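PDB 4FT6: probable porin from Pseudomonas aeruginosa, which probably acts as an outer-membrane porin of the OprD family, a beta-barrel channel through which small solutes can cross. Local coordinates for residues Tyr312-Val315 with Gly321-Ala324; Arg296-Ala301 with Arg327-Ala332; Ser51-Gly56 with Asn109-Leu114. All blocks are in the same frame, centred on the assembly; numbering follows the deposited sequence.

Contact 1. Residues Tyr312-Val315 with Gly321-Ala324; sequences YDFV and GLTA. With C8E ((hydroxyethyloxy)tri(ethyloxy)octane), chain B.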
loop_
_atom_site.group_PDB
_atom_site.type_symbol
_atom_site.label_atom_id
_atom_site.label_comp_id
_atom_site.label_asym_id
_atom_site.label_seq_id
_atom_site.Cartn_x
_atom_site.Cartn_y
_atom_site.Cartn_z
ATOM N N TYR A 312 -11.992 15.720 7.966
ATOM C CA TYR A 312 -13.328 16.291 7.879
ATOM C C TYR A 312 -13.985 15.895 6.577
ATOM O O TYR A 312 -13.351 15.935 5.516
ATOM C CB TYR A 312 -13.332 17.819 8.028
ATOM C CG TYR A 312 -14.735 18.402 8.138
ATOM C CD1 TYR A 312 -15.548 18.100 9.225
ATOM C CD2 TYR A 312 -15.238 19.259 7.170
ATOM C CE1 TYR A 312 -16.819 18.619 9.340
ATOM C CE2 TYR A 312 -16.513 19.785 7.272
ATOM C CZ TYR A 312 -17.303 19.468 8.363
ATOM O OH TYR A 312 -18.579 20.004 8.481
ATOM N N ASP A 313 -15.259 15.518 6.682
ATOM C CA ASP A 313 -16.068 15.113 5.540
ATOM C C ASP A 313 -17.049 16.246 5.287
ATOM O O ASP A 313 -17.980 16.447 6.066
ATOM C CB ASP A 313 -16.817 13.821 5.880
ATOM C CG ASP A 313 -17.499 13.202 4.683
ATOM O OD1 ASP A 313 -17.891 13.942 3.761
ATOM O OD2 ASP A 313 -17.651 11.964 4.667
ATOM N N PHE A 314 -16.844 16.992 4.206
ATOM C CA PHE A 314 -17.607 18.216 3.985
ATOM C C PHE A 314 -19.066 17.996 3.596
ATOM O O PHE A 314 -19.736 18.940 3.184
ATOM C CB PHE A 314 -16.912 19.116 2.960
ATOM C CG PHE A 314 -15.778 19.933 3.533
ATOM C CD1 PHE A 314 -14.514 19.375 3.724
ATOM C CD2 PHE A 314 -15.978 21.268 3.873
ATOM C CE1 PHE A 314 -13.478 20.138 4.256
ATOM C CE2 PHE A 314 -14.946 22.030 4.399
ATOM C CZ PHE A 314 -13.697 21.466 4.593
ATOM N N VAL A 315 -19.561 16.766 3.727
ATOM C CA VAL A 315 -20.998 16.527 3.589
ATOM C C VAL A 315 -21.805 17.470 4.492
ATOM O O VAL A 315 -22.701 18.173 4.017
ATOM C CB VAL A 315 -21.384 15.051 3.876
ATOM C CG1 VAL A 315 -20.597 14.501 5.051
ATOM C CG2 VAL A 315 -22.873 14.932 4.142
ATOM N N GLY A 321 -18.761 14.801 -1.273
ATOM C CA GLY A 321 -17.683 14.546 -2.208
ATOM C C GLY A 321 -16.411 15.290 -1.840
ATOM O O GLY A 321 -15.325 14.941 -2.296
ATOM N N LEU A 322 -16.533 16.316 -1.007
ATOM C CA LEU A 322 -15.355 17.058 -0.584
ATOM C C LEU A 322 -14.850 16.535 0.761
ATOM O O LEU A 322 -15.593 16.506 1.733
ATOM C CB LEU A 322 -15.676 18.549 -0.499
ATOM C CG LEU A 322 -14.531 19.426 0.006
ATOM C CD1 LEU A 322 -13.335 19.303 -0.908
ATOM C CD2 LEU A 322 -14.985 20.856 0.108
ATOM N N THR A 323 -13.598 16.090 0.817
ATOM C CA THR A 323 -13.004 15.700 2.099
ATOM C C THR A 323 -11.626 16.320 2.293
ATOM O O THR A 323 -10.940 16.662 1.321
ATOM C CB THR A 323 -12.874 14.186 2.278
ATOM O OG1 THR A 323 -12.058 13.648 1.226
ATOM C CG2 THR A 323 -14.240 13.530 2.291
ATOM N N ALA A 324 -11.236 16.457 3.558
ATOM C CA ALA A 324 -9.950 17.033 3.911
ATOM C C ALA A 324 -9.339 16.243 5.055
ATOM O O ALA A 324 -10.052 15.734 5.921
ATOM C CB ALA A 324 -10.107 18.491 4.298
HETATM C C1 C8E B . -11.405 21.725 8.509
HETATM C C2 C8E B . -12.878 22.032 8.246
HETATM C C3 C8E B . -13.720 22.055 9.520
HETATM C C4 C8E B . -15.191 22.377 9.234
HETATM C C5 C8E B . -15.953 22.693 10.518
HETATM C C6 C8E B . -17.385 23.159 10.284
HETATM C C7 C8E B . -18.160 23.337 11.598
HETATM C C8 C8E B . -18.648 22.000 12.148
HETATM O O9 C8E B . -18.888 22.031 13.543
HETATM C C10 C8E B . -20.261 21.889 13.832
#
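Phe314 meets Leu322 through two different first torsions: the phenyl CG lies beside its own backbone N, opposite the carbonyl carbon (chi1 -80°), while Leu322 swings CG away from its N (chi1 177°). The two side chains end up side by side and pointing the same way. Leu322 CD2 sits over one face of the phenyl ring, a CH-pi contact 4.0 Å from the Phe314 centroid and 24° off the ring normal. Over the opposite face comes the edge of Tyr312, whose CD2 stands above the centre of the Phe314 ring, and Ala324 CB touches the rim in the ring plane, 3.8 Å from Phe314 CE1.

The backbones beneath belong to the beta hairpin of strands 304-313 and 322-334, close to the turn that joins them. Tyr312 and Ala324 form a hydrogen-bonded antiparallel pair, with Tyr312 N 2.8 Å from Ala324 O and Ala324 N 2.9 Å from Tyr312 O. Asp313 and Thr323 follow as a non-hydrogen-bonded pair. Beyond them Phe314 N gives a 2.8 Å bond to Leu322 O. Asp313 OD1 accepts from Val315 N at 3.3 Å, closing an Asx turn; the N-H comes from the anti side and well out of the carboxylate plane.

A detergent molecule, C8E, lies on the face that carries Tyr312: its C4 is over the ring, 3.5 Å from Tyr312 CE2, and its C2 approaches Phe314 CZ at 3.8 Å. An aliphatic chain against these aromatic rings implies that Tyr312, Phe314 and Ala324 face the membrane, where lipid would probably take the detergent's place, whereas the polar Asp313 and Thr323 lie on the other face of the hairpin.

Contact 2. Residues Arg296-Ala301 with Arg327-Ala332; sequences RNFTSA and RYASGA
The long loop between strands 264-274 and 304-313 folds against the barrel wall, and this contact is where Phe298 of that loop lands on strand 322-334. Inward-folded loops of this kind narrow the channel in OprD-family porins, and this one is consistent with that pattern. Phe298 points its side chain toward the strand, CG lying beside the backbone N (chi1 -64°).

The outer end of the ring does the touching. Phe298 CE1 is 3.6 Å from Ala329 CB and Phe298 CZ is 3.7 Å from the same methyl, so Ala329 meets one corner of the phenyl obliquely. The neighbouring corner, Phe298 CE2, comes to 4.0 Å from Gly331 N. With no side chain at Gly331, the ring can settle close to the strand backbone, and its span from Ala329 to Gly331 follows two successive positions on one side of the strand. Ser330, between them, points its side chain away and packs on Trp306 instead. Ser305 and Glu346, on the two neighbouring strands, also touch Phe298, which is buried.

Over one face of the phenyl ring lies Arg296 NE, 3.8 Å above the plane and offset toward the rim. Within the loop Thr299 OG1 donates to Asn297 OD1 at 2.8 Å, coming from above the carbonyl plane; the loop is held to its surroundings by bonds from Asn297 ND2 to Tyr281 OH and from Gln271 NE2 to Asn297 O.

Between the two segments there is no hydrogen bond at all. The chemistry implies attachment to the wall by van der Waals contact alone, one phenyl against a methyl and the backbone at Gly331, while polar bonds to other parts of the chain fix the loop around it.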
loop_
_atom_site.group_PDB
_atom_site.type_symbol
_atom_site.label_atom_id
_atom_site.label_comp_id
_atom_site.label_asym_id
_atom_site.label_seq_id
_atom_site.Cartn_x
_atom_site.Cartn_y
_atom_site.Cartn_z
ATOM N N ARG A 296 7.473 9.140 4.102
ATOM C CA ARG A 296 8.279 8.344 5.018
ATOM C C ARG A 296 7.363 7.451 5.879
ATOM O O ARG A 296 6.181 7.779 6.096
ATOM C CB ARG A 296 9.109 9.280 5.901
ATOM C CG ARG A 296 10.131 8.588 6.763
ATOM C CD ARG A 296 10.928 9.578 7.563
ATOM N NE ARG A 296 11.378 8.975 8.814
ATOM C CZ ARG A 296 12.378 8.107 8.897
ATOM N NH1 ARG A 296 13.028 7.739 7.800
ATOM N NH2 ARG A 296 12.726 7.603 10.071
ATOM N N ASN A 297 7.891 6.323 6.358
ATOM C CA ASN A 297 7.073 5.379 7.121
ATOM C C ASN A 297 7.583 5.122 8.560
ATOM O O ASN A 297 7.025 4.302 9.307
ATOM C CB ASN A 297 6.856 4.068 6.332
ATOM C CG ASN A 297 8.131 3.283 6.155
ATOM O OD1 ASN A 297 9.192 3.684 6.641
ATOM N ND2 ASN A 297 8.038 2.146 5.485
ATOM N N PHE A 298 8.637 5.844 8.929
ATOM C CA PHE A 298 9.152 5.847 10.296
ATOM C C PHE A 298 9.506 4.450 10.781
ATOM O O PHE A 298 9.076 4.032 11.846
ATOM C CB PHE A 298 8.141 6.523 11.232
ATOM C CG PHE A 298 7.915 7.985 10.912
ATOM C CD1 PHE A 298 6.961 8.373 9.976
ATOM C CD2 PHE A 298 8.679 8.974 11.523
ATOM C CE1 PHE A 298 6.767 9.733 9.673
ATOM C CE2 PHE A 298 8.481 10.327 11.223
ATOM C CZ PHE A 298 7.531 10.706 10.299
ATOM N N THR A 299 10.314 3.744 10.001
ATOM C CA THR A 299 10.626 2.345 10.285
ATOM C C THR A 299 12.112 2.063 10.467
ATOM O O THR A 299 12.538 0.901 10.383
ATOM C CB THR A 299 10.102 1.414 9.185
ATOM O OG1 THR A 299 10.741 1.750 7.953
ATOM C CG2 THR A 299 8.594 1.530 9.040
ATOM N N SER A 300 12.891 3.118 10.703
ATOM C CA SER A 300 14.312 2.967 10.997
ATOM C C SER A 300 14.509 2.205 12.307
ATOM O O SER A 300 13.635 2.228 13.181
ATOM C CB SER A 300 14.975 4.333 11.118
ATOM O OG SER A 300 14.969 4.980 9.873
ATOM N N ALA A 301 15.654 1.539 12.442
ATOM C CA ALA A 301 15.960 0.795 13.658
ATOM C C ALA A 301 15.771 1.652 14.918
ATOM O O ALA A 301 16.335 2.744 15.039
ATOM C CB ALA A 301 17.380 0.213 13.602
ATOM N N ARG A 327 -2.385 15.392 8.966
ATOM C CA ARG A 327 -1.752 14.624 10.027
ATOM C C ARG A 327 -0.317 15.064 10.305
ATOM O O ARG A 327 0.383 15.594 9.430
ATOM C CB ARG A 327 -1.810 13.135 9.702
ATOM C CG ARG A 327 -1.284 12.835 8.331
ATOM C CD ARG A 327 -1.495 11.393 7.981
ATOM N NE ARG A 327 -1.078 11.154 6.612
ATOM C CZ ARG A 327 -1.335 10.049 5.926
ATOM N NH1 ARG A 327 -2.011 9.059 6.479
ATOM N NH2 ARG A 327 -0.900 9.942 4.687
ATOM N N TYR A 328 0.106 14.849 11.544
ATOM C CA TYR A 328 1.455 15.170 11.957
ATOM C C TYR A 328 2.081 13.925 12.581
ATOM O O TYR A 328 1.507 13.307 13.483
ATOM C CB TYR A 328 1.428 16.323 12.957
ATOM C CG TYR A 328 2.783 16.735 13.479
ATOM C CD1 TYR A 328 3.576 17.639 12.788
ATOM C CD2 TYR A 328 3.262 16.235 14.679
ATOM C CE1 TYR A 328 4.827 18.026 13.282
ATOM C CE2 TYR A 328 4.505 16.618 15.180
ATOM C CZ TYR A 328 5.287 17.514 14.482
ATOM O OH TYR A 328 6.522 17.886 14.992
ATOM N N ALA A 329 3.258 13.560 12.086
ATOM C CA ALA A 329 3.967 12.373 12.547
ATOM C C ALA A 329 5.342 12.799 13.064
ATOM O O ALA A 329 6.049 13.569 12.403
ATOM C CB ALA A 329 4.109 11.386 11.416
ATOM N N SER A 330 5.725 12.312 14.240
ATOM C CA SER A 330 6.982 12.740 14.858
ATOM C C SER A 330 7.778 11.530 15.329
ATOM O O SER A 330 7.222 10.649 15.978
ATOM C CB SER A 330 6.698 13.671 16.039
ATOM O OG SER A 330 7.905 14.113 16.630
ATOM N N GLY A 331 9.072 11.482 15.017
ATOM C CA GLY A 331 9.878 10.316 15.349
ATOM C C GLY A 331 11.208 10.624 16.014
ATOM O O GLY A 331 11.834 11.645 15.738
ATOM N N ALA A 332 11.654 9.734 16.893
ATOM C CA ALA A 332 12.907 9.942 17.604
ATOM C C ALA A 332 13.582 8.608 17.894
ATOM O O ALA A 332 12.979 7.549 17.695
ATOM C CB ALA A 332 12.657 10.705 18.869
#

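Contact 3. Residues Ser51-Gly56 with Asn109-Leu114; sequences SGYTQG and NTELKL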
loop_
_atom_site.group_PDB
_atom_site.type_symbol
_atom_site.label_atom_id
_atom_site.label_comp_id
_atom_site.label_asym_id
_atom_site.label_seq_id
_atom_site.Cartn_x
_atom_site.Cartn_y
_atom_site.Cartn_z
ATOM N N SER A 51 -14.262 -12.409 -15.568
ATOM C CA SER A 51 -15.426 -13.196 -15.903
ATOM C C SER A 51 -16.062 -13.551 -14.573
ATOM O O SER A 51 -15.451 -13.364 -13.515
ATOM C CB SER A 51 -15.009 -14.481 -16.603
ATOM O OG SER A 51 -14.490 -15.411 -15.666
ATOM N N GLY A 52 -17.286 -14.065 -14.630
ATOM C CA GLY A 52 -17.856 -14.794 -13.512
ATOM C C GLY A 52 -17.369 -16.244 -13.517
ATOM O O GLY A 52 -16.352 -16.568 -14.151
ATOM N N TYR A 53 -18.091 -17.122 -12.822
ATOM C CA TYR A 53 -17.674 -18.519 -12.668
ATOM C C TYR A 53 -18.581 -19.463 -13.447
ATOM O O TYR A 53 -19.787 -19.236 -13.520
ATOM C CB TYR A 53 -17.691 -18.925 -11.190
ATOM C CG TYR A 53 -16.506 -18.435 -10.393
ATOM C CD1 TYR A 53 -15.264 -19.041 -10.527
ATOM C CD2 TYR A 53 -16.628 -17.377 -9.487
ATOM C CE1 TYR A 53 -14.169 -18.602 -9.795
ATOM C CE2 TYR A 53 -15.537 -16.937 -8.747
ATOM C CZ TYR A 53 -14.311 -17.555 -8.911
ATOM O OH TYR A 53 -13.211 -17.148 -8.199
ATOM N N THR A 54 -18.020 -20.530 -14.015
ATOM C CA THR A 54 -18.852 -21.510 -14.707
ATOM C C THR A 54 -19.719 -22.228 -13.681
ATOM O O THR A 54 -19.299 -22.419 -12.544
ATOM C CB THR A 54 -18.027 -22.538 -15.547
ATOM O OG1 THR A 54 -17.297 -23.422 -14.682
ATOM C CG2 THR A 54 -17.075 -21.821 -16.479
ATOM N N GLN A 55 -20.927 -22.610 -14.078
ATOM C CA GLN A 55 -21.785 -23.407 -13.219
ATOM C C GLN A 55 -21.103 -24.720 -12.845
ATOM O O GLN A 55 -20.106 -25.110 -13.453
ATOM C CB GLN A 55 -23.118 -23.680 -13.908
ATOM C CG GLN A 55 -23.920 -22.432 -14.225
ATOM C CD GLN A 55 -25.230 -22.765 -14.920
ATOM O OE1 GLN A 55 -25.762 -23.872 -14.777
ATOM N NE2 GLN A 55 -25.754 -21.810 -15.686
ATOM N N GLY A 56 -21.642 -25.398 -11.839
ATOM C CA GLY A 56 -21.000 -26.581 -11.305
ATOM C C GLY A 56 -20.429 -26.335 -9.918
ATOM O O GLY A 56 -20.235 -25.187 -9.494
ATOM N N ASN A 109 -17.264 -21.915 -0.674
ATOM C CA ASN A 109 -16.880 -20.579 -0.195
ATOM C C ASN A 109 -15.370 -20.365 -0.206
ATOM O O ASN A 109 -14.850 -19.438 0.426
ATOM C CB ASN A 109 -17.372 -20.353 1.238
ATOM C CG ASN A 109 -18.870 -20.183 1.326
ATOM O OD1 ASN A 109 -19.502 -19.633 0.421
ATOM N ND2 ASN A 109 -19.450 -20.650 2.427
ATOM N N THR A 110 -14.664 -21.237 -0.907
ATOM C CA THR A 110 -13.215 -21.171 -0.955
ATOM C C THR A 110 -12.790 -20.824 -2.381
ATOM O O THR A 110 -13.315 -21.372 -3.352
ATOM C CB THR A 110 -12.607 -22.507 -0.515
ATOM O OG1 THR A 110 -12.918 -22.732 0.869
ATOM C CG2 THR A 110 -11.094 -22.515 -0.724
ATOM N N GLU A 111 -11.840 -19.913 -2.511
ATOM C CA GLU A 111 -11.537 -19.352 -3.812
ATOM C C GLU A 111 -10.034 -19.317 -4.054
ATOM O O GLU A 111 -9.260 -18.945 -3.167
ATOM C CB GLU A 111 -12.127 -17.953 -3.904
ATOM C CG GLU A 111 -12.114 -17.353 -5.283
ATOM C CD GLU A 111 -12.723 -15.958 -5.313
ATOM O OE1 GLU A 111 -13.036 -15.414 -4.225
ATOM O OE2 GLU A 111 -12.884 -15.403 -6.425
ATOM N N LEU A 112 -9.622 -19.716 -5.254
ATOM C CA LEU A 112 -8.209 -19.765 -5.587
ATOM C C LEU A 112 -7.946 -18.905 -6.810
ATOM O O LEU A 112 -8.643 -19.044 -7.816
ATOM C CB LEU A 112 -7.803 -21.206 -5.878
ATOM C CG LEU A 112 -6.364 -21.421 -6.347
ATOM C CD1 LEU A 112 -5.380 -21.098 -5.215
ATOM C CD2 LEU A 112 -6.177 -22.850 -6.873
ATOM N N LYS A 113 -6.968 -18.003 -6.723
ATOM C CA LYS A 113 -6.552 -17.219 -7.888
ATOM C C LYS A 113 -5.070 -17.410 -8.133
ATOM O O LYS A 113 -4.268 -17.366 -7.198
ATOM C CB LYS A 113 -6.816 -15.720 -7.708
ATOM C CG LYS A 113 -8.265 -15.271 -7.779
ATOM C CD LYS A 113 -8.385 -13.733 -7.604
ATOM C CE LYS A 113 -9.827 -13.315 -7.319
ATOM N NZ LYS A 113 -10.394 -14.087 -6.174
ATOM N N LEU A 114 -4.714 -17.589 -9.399
ATOM C CA LEU A 114 -3.324 -17.756 -9.789
ATOM C C LEU A 114 -2.968 -16.766 -10.901
ATOM O O LEU A 114 -3.843 -16.346 -11.649
ATOM C CB LEU A 114 -3.106 -19.187 -10.260
ATOM C CG LEU A 114 -3.518 -20.192 -9.187
ATOM C CD1 LEU A 114 -4.235 -21.368 -9.819
ATOM C CD2 LEU A 114 -2.295 -20.654 -8.424
#
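The backbones of Tyr53 and Glu111 stay well apart, their CA atoms 10.8 Å from each other, and two long side chains bridge the gap. Both belong to the end of the beta-barrel where the short turns lie, probably the periplasmic one: Tyr53 sits in the connection between strands 37-50 and 58-71, and Glu111 on strand 110-114. To meet it, Tyr53 passes across strand 95-107, touching Lys106 and making a cation-pi contact with Lys104.

Tyr53 OH donates to Glu111 OE2 at 2.5 Å. The hydroxyl meets the carboxylate on its anti side, 26° out of the carboxylate plane, and OE2 lies at the edge of the phenol ring, near the ring plane. Ring and carboxylate are turned 65° against each other. Glu111 reaches this position with CG swung away from its backbone N (chi1 -169°) and an extended chain beyond, which carries OE2 out from the strand. The ammonium of Lys113 would probably favour a charged carboxylate.

Glu111 and Lys113 emerge on one side of their strand, while Leu112 turns to Leu105 and Leu141 on the other, as expected for a wall with a polar inner and an apolar outer face. OE2 thus serves two partners, Tyr53 OH and Lys113 NZ, the latter a salt bridge of 2.8 Å.

In the fold
Contact 3 comes first along the chain and closes before the other two open; contact 1 is then nested inside the loop that contact 2 closes. Contacts 1 and 2 share strand 322-334, one near its start beside the hairpin turn, the other further along, with centres about 26 Å apart. Contact 3 lies about 38 Å from contact 1 and 41 Å from contact 2, centre to centre, and on the opposite side of the chain's centre from contact 2. Together they sample a hairpin that probably faces the membrane, a folded-in loop held to the wall, and a polar bridge from a loop over strand 95-107 to strand 110-114 of the same barrel, consistent with a channel.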